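Side-chain contacts in prolyl-ACP dehydrogenase (Oscillatoria sp., PDB 4IRN), which oxidises a prolyl group carried on an acyl carrier protein, using FAD as cofactor, in the biosynthesis of the cyanotoxin anatoxin-a: residues L136-E141 with G268-N273; W88-R93 with A130-L135; G376-G379 with N383-L386. All coordinates share one frame; numbering follows the deposited sequence.

Contact 1. Residues L136-E141 with G268-N273; sequences LTFGTE and GLAIFN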
loop_
_atom_site.group_PDB
_atom_site.type_symbol
_atom_site.label_atom_id
_atom_site.label_comp_id
_atom_site.label_asym_id
_atom_site.label_seq_id
_atom_site.Cartn_x
_atom_site.Cartn_y
_atom_site.Cartn_z
ATOM N N LEU A 136 -8.628 28.957 -28.066
ATOM C CA LEU A 136 -7.878 28.695 -29.293
ATOM C C LEU A 136 -8.599 27.664 -30.186
ATOM O O LEU A 136 -8.643 27.831 -31.410
ATOM C CB LEU A 136 -6.435 28.240 -28.943
ATOM C CG LEU A 136 -5.524 27.775 -30.099
ATOM C CD1 LEU A 136 -5.206 28.913 -31.050
ATOM C CD2 LEU A 136 -4.252 27.179 -29.571
ATOM N N THR A 137 -9.183 26.627 -29.556
ATOM C CA THR A 137 -9.880 25.526 -30.219
ATOM C C THR A 137 -11.307 25.857 -30.655
ATOM O O THR A 137 -11.653 25.593 -31.805
ATOM C CB THR A 137 -9.790 24.262 -29.354
ATOM O OG1 THR A 137 -8.412 24.015 -29.065
ATOM C CG2 THR A 137 -10.412 23.026 -30.019
ATOM N N PHE A 138 -12.130 26.417 -29.756
ATOM C CA PHE A 138 -13.540 26.694 -30.046
ATOM C C PHE A 138 -13.902 28.135 -30.444
ATOM O O PHE A 138 -15.008 28.373 -30.937
ATOM C CB PHE A 138 -14.429 26.193 -28.892
ATOM C CG PHE A 138 -14.268 24.720 -28.582
ATOM C CD1 PHE A 138 -15.045 23.767 -29.230
ATOM C CD2 PHE A 138 -13.352 24.289 -27.629
ATOM C CE1 PHE A 138 -14.893 22.410 -28.945
ATOM C CE2 PHE A 138 -13.200 22.934 -27.351
ATOM C CZ PHE A 138 -13.973 22.003 -28.008
ATOM N N GLY A 139 -12.992 29.073 -30.227
ATOM C CA GLY A 139 -13.229 30.477 -30.537
ATOM C C GLY A 139 -13.216 30.803 -32.013
ATOM O O GLY A 139 -12.510 30.158 -32.800
ATOM N N THR A 140 -14.002 31.820 -32.395
ATOM C CA THR A 140 -14.054 32.306 -33.772
ATOM C C THR A 140 -12.814 33.153 -34.028
ATOM O O THR A 140 -12.125 33.527 -33.073
ATOM C CB THR A 140 -15.352 33.089 -34.047
ATOM O OG1 THR A 140 -15.366 34.302 -33.293
ATOM C CG2 THR A 140 -16.602 32.264 -33.767
ATOM N N GLU A 141 -12.517 33.450 -35.306
ATOM C CA GLU A 141 -11.352 34.256 -35.665
ATOM C C GLU A 141 -11.329 35.604 -34.943
ATOM O O GLU A 141 -10.284 35.971 -34.412
ATOM C CB GLU A 141 -11.195 34.397 -37.187
ATOM C CG GLU A 141 -10.962 33.076 -37.915
ATOM C CD GLU A 141 -9.814 32.205 -37.422
ATOM O OE1 GLU A 141 -8.698 32.741 -37.223
ATOM O OE2 GLU A 141 -10.027 30.981 -37.251
ATOM N N GLY A 268 -21.002 23.490 -24.742
ATOM C CA GLY A 268 -20.381 23.598 -23.421
ATOM C C GLY A 268 -19.733 22.349 -22.867
ATOM O O GLY A 268 -18.675 22.431 -22.255
ATOM N N LEU A 269 -20.325 21.184 -23.064
ATOM C CA LEU A 269 -19.775 19.901 -22.628
ATOM C C LEU A 269 -18.482 19.562 -23.399
ATOM O O LEU A 269 -17.464 19.229 -22.771
ATOM C CB LEU A 269 -20.833 18.779 -22.767
ATOM C CG LEU A 269 -20.342 17.343 -22.510
ATOM C CD1 LEU A 269 -20.050 17.114 -21.045
ATOM C CD2 LEU A 269 -21.332 16.323 -23.029
ATOM N N ALA A 270 -18.536 19.649 -24.762
ATOM C CA ALA A 270 -17.394 19.399 -25.636
ATOM C C ALA A 270 -16.228 20.331 -25.263
ATOM O O ALA A 270 -15.071 19.903 -25.270
ATOM C CB ALA A 270 -17.786 19.601 -27.093
ATOM N N ILE A 271 -16.554 21.581 -24.904
ATOM C CA ILE A 271 -15.574 22.578 -24.500
ATOM C C ILE A 271 -14.954 22.193 -23.149
ATOM O O ILE A 271 -13.740 22.232 -23.014
ATOM C CB ILE A 271 -16.167 24.028 -24.540
ATOM C CG1 ILE A 271 -16.706 24.367 -25.951
ATOM C CG2 ILE A 271 -15.134 25.075 -24.108
ATOM C CD1 ILE A 271 -17.266 25.777 -26.140
ATOM N N PHE A 272 -15.786 21.785 -22.175
ATOM C CA PHE A 272 -15.333 21.399 -20.838
ATOM C C PHE A 272 -14.434 20.155 -20.880
ATOM O O PHE A 272 -13.388 20.115 -20.215
ATOM C CB PHE A 272 -16.537 21.179 -19.902
ATOM C CG PHE A 272 -16.149 20.895 -18.469
ATOM C CD1 PHE A 272 -15.865 21.933 -17.590
ATOM C CD2 PHE A 272 -16.073 19.586 -17.993
ATOM C CE1 PHE A 272 -15.505 21.665 -16.268
ATOM C CE2 PHE A 272 -15.715 19.324 -16.669
ATOM C CZ PHE A 272 -15.442 20.364 -15.816
ATOM N N ASN A 273 -14.884 19.139 -21.639
ATOM C CA ASN A 273 -14.176 17.875 -21.813
ATOM C C ASN A 273 -12.871 18.079 -22.579
ATOM O O ASN A 273 -11.888 17.378 -22.297
ATOM C CB ASN A 273 -15.077 16.829 -22.485
ATOM C CG ASN A 273 -16.056 16.131 -21.550
ATOM O OD1 ASN A 273 -15.897 16.117 -20.312
ATOM N ND2 ASN A 273 -17.107 15.552 -22.132
#
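Phe138, on the last turn of helix 118-138, lays one face of its ring on Ile271 near the start of helix 268-282. Ile271 CG1 sits almost squarely over the ring, 3.6 Å from the Phe138 centroid and 12° off its normal, a CH-pi contact. CG1 stands beside the Ile271 backbone N (chi1 -57°), with CD1 reaching back to Phe138 CB and CG and CG2 to CD2, so every side-chain carbon beyond CB touches the phenyl group. The far face carries Thr137 CG2, displaced toward the rim, and the ring of His274 meets Phe138 edge-to-face. Packing thins toward Ala270, the exposed member: its carbonyl O approaches Phe138 CZ obliquely at 3.6 Å, and its CB lies 4.4 Å from Phe138 CE1. Just beyond, Gly139 leaves the helix and Thr140 caps the next one. No hydrogen bond crosses between the segments. The junction of the N-terminal helical domain with the first helix of the C-terminal domain therefore rests here on dispersion and CH-pi contact, which set spacing by shape and carry little directional preference of their own.

Contact 2. Residues W88-R93 with A130-L135; sequences WPIPAR and ACEMPL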
loop_
_atom_site.group_PDB
_atom_site.type_symbol
_atom_site.label_atom_id
_atom_site.label_comp_id
_atom_site.label_asym_id
_atom_site.label_seq_id
_atom_site.Cartn_x
_atom_site.Cartn_y
_atom_site.Cartn_z
ATOM N N TRP A 88 3.574 29.829 -24.774
ATOM C CA TRP A 88 4.194 28.554 -25.179
ATOM C C TRP A 88 3.339 27.661 -26.098
ATOM O O TRP A 88 3.836 27.310 -27.165
ATOM C CB TRP A 88 4.782 27.764 -23.987
ATOM C CG TRP A 88 6.058 28.302 -23.402
ATOM C CD1 TRP A 88 6.886 29.235 -23.950
ATOM C CD2 TRP A 88 6.684 27.873 -22.188
ATOM N NE1 TRP A 88 7.970 29.444 -23.134
ATOM C CE2 TRP A 88 7.875 28.616 -22.045
ATOM C CE3 TRP A 88 6.348 26.937 -21.192
ATOM C CZ2 TRP A 88 8.732 28.456 -20.946
ATOM C CZ3 TRP A 88 7.198 26.780 -20.106
ATOM C CH2 TRP A 88 8.371 27.536 -19.988
ATOM N N PRO A 89 2.062 27.313 -25.777
ATOM C CA PRO A 89 1.283 26.490 -26.716
ATOM C C PRO A 89 0.458 27.313 -27.724
ATOM O O PRO A 89 -0.268 26.740 -28.532
ATOM C CB PRO A 89 0.383 25.677 -25.781
ATOM C CG PRO A 89 0.242 26.503 -24.551
ATOM C CD PRO A 89 1.273 27.592 -24.558
ATOM N N ILE A 90 0.545 28.653 -27.652
ATOM C CA ILE A 90 -0.213 29.600 -28.486
ATOM C C ILE A 90 0.526 29.919 -29.794
ATOM O O ILE A 90 1.728 30.217 -29.743
ATOM C CB ILE A 90 -0.555 30.907 -27.689
ATOM C CG1 ILE A 90 -1.009 30.629 -26.222
ATOM C CG2 ILE A 90 -1.540 31.823 -28.433
ATOM C CD1 ILE A 90 -2.269 29.718 -26.001
ATOM N N PRO A 91 -0.168 29.893 -30.966
ATOM C CA PRO A 91 0.520 30.250 -32.222
ATOM C C PRO A 91 0.974 31.706 -32.225
ATOM O O PRO A 91 0.341 32.560 -31.609
ATOM C CB PRO A 91 -0.505 29.952 -33.322
ATOM C CG PRO A 91 -1.776 29.663 -32.643
ATOM C CD PRO A 91 -1.589 29.555 -31.183
ATOM N N ALA A 92 2.109 31.967 -32.887
ATOM C CA ALA A 92 2.752 33.275 -32.999
ATOM C C ALA A 92 1.842 34.373 -33.577
ATOM O O ALA A 92 2.054 35.543 -33.277
ATOM C CB ALA A 92 4.036 33.157 -33.800
ATOM N N ARG A 93 0.795 33.980 -34.346
ATOM C CA ARG A 93 -0.234 34.833 -34.960
ATOM C C ARG A 93 -0.974 35.665 -33.894
ATOM O O ARG A 93 -1.372 36.804 -34.174
ATOM C CB ARG A 93 -1.255 33.939 -35.707
ATOM C CG ARG A 93 -2.317 34.698 -36.498
ATOM C CD ARG A 93 -3.435 33.809 -36.973
ATOM N NE ARG A 93 -4.438 34.569 -37.723
ATOM C CZ ARG A 93 -4.421 34.733 -39.042
ATOM N NH1 ARG A 93 -3.445 34.206 -39.771
ATOM N NH2 ARG A 93 -5.380 35.428 -39.641
ATOM N N ALA A 130 -6.866 25.813 -19.032
ATOM C CA ALA A 130 -8.316 25.872 -18.844
ATOM C C ALA A 130 -9.003 27.095 -19.465
ATOM O O ALA A 130 -10.240 27.132 -19.517
ATOM C CB ALA A 130 -8.665 25.752 -17.369
ATOM N N CYS A 131 -8.219 28.087 -19.934
ATOM C CA CYS A 131 -8.770 29.307 -20.507
ATOM C C CYS A 131 -8.286 29.602 -21.923
ATOM O O CYS A 131 -9.122 29.730 -22.819
ATOM C CB CYS A 131 -8.536 30.488 -19.574
ATOM S SG CYS A 131 -9.088 30.206 -17.875
ATOM N N GLU A 132 -6.954 29.727 -22.127
ATOM C CA GLU A 132 -6.374 30.022 -23.444
ATOM C C GLU A 132 -6.628 28.906 -24.457
ATOM O O GLU A 132 -6.993 29.204 -25.597
ATOM C CB GLU A 132 -4.865 30.317 -23.357
ATOM C CG GLU A 132 -4.477 31.618 -22.669
ATOM C CD GLU A 132 -2.990 31.923 -22.663
ATOM O OE1 GLU A 132 -2.182 30.982 -22.802
ATOM O OE2 GLU A 132 -2.626 33.103 -22.484
ATOM N N MET A 133 -6.421 27.633 -24.049
ATOM C CA MET A 133 -6.620 26.461 -24.911
ATOM C C MET A 133 -8.057 26.273 -25.451
ATOM O O MET A 133 -8.190 26.185 -26.674
ATOM C CB MET A 133 -6.079 25.176 -24.281
ATOM C CG MET A 133 -4.567 25.072 -24.284
ATOM S SD MET A 133 -3.714 25.417 -25.846
ATOM C CE MET A 133 -4.465 24.222 -26.945
ATOM N N PRO A 134 -9.140 26.245 -24.616
ATOM C CA PRO A 134 -10.496 26.138 -25.188
ATOM C C PRO A 134 -10.852 27.306 -26.126
ATOM O O PRO A 134 -11.573 27.091 -27.107
ATOM C CB PRO A 134 -11.405 26.108 -23.957
ATOM C CG PRO A 134 -10.612 26.724 -22.878
ATOM C CD PRO A 134 -9.195 26.341 -23.143
ATOM N N LEU A 135 -10.335 28.529 -25.840
ATOM C CA LEU A 135 -10.519 29.733 -26.667
ATOM C C LEU A 135 -9.841 29.549 -28.046
ATOM O O LEU A 135 -10.421 29.916 -29.065
ATOM C CB LEU A 135 -9.981 30.988 -25.930
ATOM C CG LEU A 135 -9.912 32.340 -26.673
ATOM C CD1 LEU A 135 -11.271 32.783 -27.179
ATOM C CD2 LEU A 135 -9.355 33.413 -25.770
#
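The carboxylate of Glu132 is approached by the end of Ile90 from one side of its plane. Ile90 CD1 and CG1 are both displaced outward beyond OE1 rather than centred over the group; CD1 is 3.4 Å and CG1 3.6 Å from Glu132 OE1. At the other oxygen, Glu132 OE2 has a weak hydrogen bond with His127 NE2. Beside this flat group, the puckered Pro89 ring meets Met133 through one corner: Pro89 CB is 4.1 Å from Met133 SD.

The two long side chains arrive in different ways. Glu132 is extended beyond CG (chi2 -177°), carrying its carboxylate out from the helix to cross Ile90 at about a right angle, while Ile90 CD1 also lies 3.8 Å from Glu132 CB. Met133 instead bends at chi2 (-49°), which places its sulfur against the proline; chi3 only directs the terminal methyl. No hydrogen bond links the segments. Setting a buried carboxylate against aliphatic carbon should disfavour its charge and probably raise its pKa, an effect the histidine could offset if protonated.

The helix is irregular here: a wider pi-type turn spans 130-132, and Pro134, with no N-H to give, accompanies a kink. Helix 118-138 is thus joined to the loop between helices 74-83 and 101-114. Helix 141-153 packs alongside, with Cys152 on Ile90 and Leu151 on Glu132. On helix 268-282, Trp278 meets Met133 and Ile271 meets Pro134, while Ala130 and Cys131 rest on strand 158-161 at His160, an FAD-binding residue.

Contact 3. Residues G376-G379 with N383-L386; sequences GAYG and NTEL. With FAD (flavin-adenine dinucleotide), chain J.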
loop_
_atom_site.group_PDB
_atom_site.type_symbol
_atom_site.label_atom_id
_atom_site.label_comp_id
_atom_site.label_asym_id
_atom_site.label_seq_id
_atom_site.Cartn_x
_atom_site.Cartn_y
_atom_site.Cartn_z
ATOM N N GLY A 376 13.701 13.834 8.912
ATOM C CA GLY A 376 13.314 13.669 10.308
ATOM C C GLY A 376 12.520 14.858 10.811
ATOM O O GLY A 376 11.740 15.442 10.051
ATOM N N ALA A 377 12.726 15.244 12.092
ATOM C CA ALA A 377 12.043 16.400 12.705
ATOM C C ALA A 377 12.375 17.684 11.962
ATOM O O ALA A 377 11.543 18.586 11.894
ATOM C CB ALA A 377 12.439 16.538 14.159
ATOM N N TYR A 378 13.590 17.745 11.383
ATOM C CA TYR A 378 14.116 18.845 10.585
ATOM C C TYR A 378 13.196 19.159 9.393
ATOM O O TYR A 378 12.962 20.334 9.105
ATOM C CB TYR A 378 15.567 18.525 10.161
ATOM C CG TYR A 378 16.218 19.531 9.234
ATOM C CD1 TYR A 378 16.409 20.854 9.627
ATOM C CD2 TYR A 378 16.689 19.150 7.982
ATOM C CE1 TYR A 378 17.010 21.784 8.775
ATOM C CE2 TYR A 378 17.285 20.070 7.121
ATOM C CZ TYR A 378 17.446 21.386 7.523
ATOM O OH TYR A 378 18.054 22.293 6.689
ATOM N N GLY A 379 12.625 18.119 8.782
ATOM C CA GLY A 379 11.702 18.247 7.655
ATOM C C GLY A 379 10.314 18.745 8.011
ATOM O O GLY A 379 9.520 19.045 7.118
ATOM N N ASN A 383 11.001 26.742 8.300
ATOM C CA ASN A 383 12.184 27.260 7.608
ATOM C C ASN A 383 12.903 26.261 6.669
ATOM O O ASN A 383 13.712 26.692 5.848
ATOM C CB ASN A 383 13.155 27.904 8.596
ATOM C CG ASN A 383 12.693 29.217 9.186
ATOM O OD1 ASN A 383 11.677 29.801 8.788
ATOM N ND2 ASN A 383 13.466 29.727 10.139
ATOM N N THR A 384 12.593 24.954 6.769
ATOM C CA THR A 384 13.154 23.887 5.922
ATOM C C THR A 384 12.472 23.869 4.526
ATOM O O THR A 384 13.093 23.473 3.547
ATOM C CB THR A 384 13.124 22.545 6.687
ATOM O OG1 THR A 384 13.776 22.712 7.943
ATOM C CG2 THR A 384 13.821 21.414 5.943
ATOM N N GLU A 385 11.198 24.318 4.467
ATOM C CA GLU A 385 10.335 24.490 3.287
ATOM C C GLU A 385 9.772 23.215 2.657
ATOM O O GLU A 385 8.984 23.314 1.710
ATOM C CB GLU A 385 10.956 25.415 2.217
ATOM C CG GLU A 385 11.356 26.804 2.717
ATOM C CD GLU A 385 12.482 27.452 1.942
ATOM O OE1 GLU A 385 13.595 26.874 1.923
ATOM O OE2 GLU A 385 12.279 28.574 1.429
ATOM N N LEU A 386 10.140 22.026 3.185
ATOM C CA LEU A 386 9.639 20.741 2.667
ATOM C C LEU A 386 8.174 20.543 3.025
ATOM O O LEU A 386 7.438 19.872 2.295
ATOM C CB LEU A 386 10.485 19.561 3.181
ATOM C CG LEU A 386 11.931 19.486 2.705
ATOM C CD1 LEU A 386 12.693 18.498 3.508
ATOM C CD2 LEU A 386 12.023 19.143 1.230
HETATM P PA FAD J . 17.730 11.659 12.543
HETATM O O1A FAD J . 18.567 10.926 13.524
HETATM O O2A FAD J . 18.283 12.960 11.940
HETATM O O5B FAD J . 17.242 10.688 11.377
HETATM C C5B FAD J . 17.437 11.022 9.989
HETATM C C4B FAD J . 16.616 9.997 9.256
HETATM O O4B FAD J . 17.366 8.778 9.132
HETATM C C3B FAD J . 15.301 9.666 9.957
HETATM O O3B FAD J . 14.205 9.967 9.106
HETATM C C2B FAD J . 15.379 8.178 10.322
HETATM O O2B FAD J . 14.252 7.522 9.767
HETATM C C1B FAD J . 16.628 7.666 9.602
HETATM N N9A FAD J . 17.506 6.854 10.438
HETATM C C8A FAD J . 18.421 7.297 11.361
HETATM N N7A FAD J . 19.029 6.342 12.025
HETATM C C5A FAD J . 18.478 5.177 11.499
HETATM C C6A FAD J . 18.702 3.808 11.777
HETATM N N6A FAD J . 19.519 3.360 12.728
HETATM N N1A FAD J . 18.002 2.905 11.053
HETATM C C2A FAD J . 17.142 3.347 10.136
HETATM N N3A FAD J . 16.846 4.603 9.800
HETATM C C4A FAD J . 17.547 5.482 10.516
HETATM N N1 FAD J . 13.455 15.528 21.789
HETATM C C2 FAD J . 13.693 15.729 23.144
HETATM O O2 FAD J . 14.685 15.264 23.702
HETATM N N3 FAD J . 12.814 16.474 23.900
HETATM C C4 FAD J . 11.664 17.061 23.433
HETATM O O4 FAD J . 10.949 17.706 24.199
HETATM C C4X FAD J . 11.410 16.857 21.998
HETATM N N5 FAD J . 10.344 17.419 21.470
HETATM C C5X FAD J . 10.134 17.257 20.101
HETATM C C6 FAD J . 8.998 17.834 19.532
HETATM C C7 FAD J . 8.719 17.710 18.177
HETATM C C7M FAD J . 7.450 18.311 17.620
HETATM C C8 FAD J . 9.614 16.992 17.351
HETATM C C8M FAD J . 9.367 16.835 15.872
HETATM C C9 FAD J . 10.748 16.417 17.915
HETATM C C9A FAD J . 11.027 16.529 19.279
HETATM N N10 FAD J . 12.172 15.949 19.890
HETATM C C10 FAD J . 12.376 16.078 21.240
HETATM C "C1'" FAD J . 13.168 15.269 19.035
HETATM C "C2'" FAD J . 12.557 14.042 18.374
HETATM O "O2'" FAD J . 12.527 12.943 19.283
HETATM C "C3'" FAD J . 13.292 13.696 17.079
HETATM O "O3'" FAD J . 12.461 13.913 15.939
HETATM C "C4'" FAD J . 13.900 12.294 17.037
HETATM O "O4'" FAD J . 14.889 12.269 18.066
HETATM C "C5'" FAD J . 14.528 11.999 15.690
HETATM O "O5'" FAD J . 15.262 13.206 15.391
HETATM P P FAD J . 15.997 13.386 14.031
HETATM O O1P FAD J . 15.081 13.611 12.895
HETATM O O2P FAD J . 17.067 14.346 14.515
HETATM O O3P FAD J . 16.642 11.983 13.620
HETATM O O HOH W 1 9.891 21.444 5.949
#
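Thr384 reaches back to Tyr378 across the loop between helices 350-375 and 386-395, in the C-terminal domain of this acyl-CoA dehydrogenase fold. Its OG1 donates a hydrogen bond of 2.8 Å to Tyr378 O, with a C=O...donor angle of 149° and the donor tilted 30° from the carbonyl plane. The same side chain covers the tyrosine ring: OG1 lies over one face near the rim, and CG2 makes a CH-pi contact at 4.0 Å from the Tyr378 centroid. This double grip depends on Thr384 OG1 standing beside its backbone N, and on Tyr378 chi1 of 176°, which lets the ring follow its own carbonyl toward the threonine.

Next to this pair, a water receives a weak bond from Leu386 N and donates to Gly379 O, which also lies 4.1 Å from Leu386 CB. Tyr301 sets its ring at a shallow angle to that of Tyr378, and Tyr193 of the second subunit packs on Ala377 and Tyr378.

The start of this loop serves the cofactor. Gly376, with positive phi, brings CA within 3.1 Å of FAD O1P. The second subunit adds further hydrogen bonds to this FAD, among them bonds with its Ser169 OG and Thr195 OG1. Ala377 N donates to FAD O1P at 3.0 Å.

Overall arrangement
From the N terminus, contact 2 comes first, closing a loop of 36 mostly helical residues that includes helix 101-114 and tying loop 88-93 to helix 118-138 within the N-terminal domain. Contact 1 opens at the end of that same helix and spans 126 residues, including the strands of both four-stranded sheets, before closing on helix 268-282 of the C-terminal domain. Contact 3 is local, with three residues between its segments. The three follow in series, none nested or crossed. Contacts 1 and 2 touch, with Leu136 CD1 3.7 Å from Pro91 CD. Contact 3 lies on the opposite side of the chain's centre, its centre about 44 Å from that of contact 1.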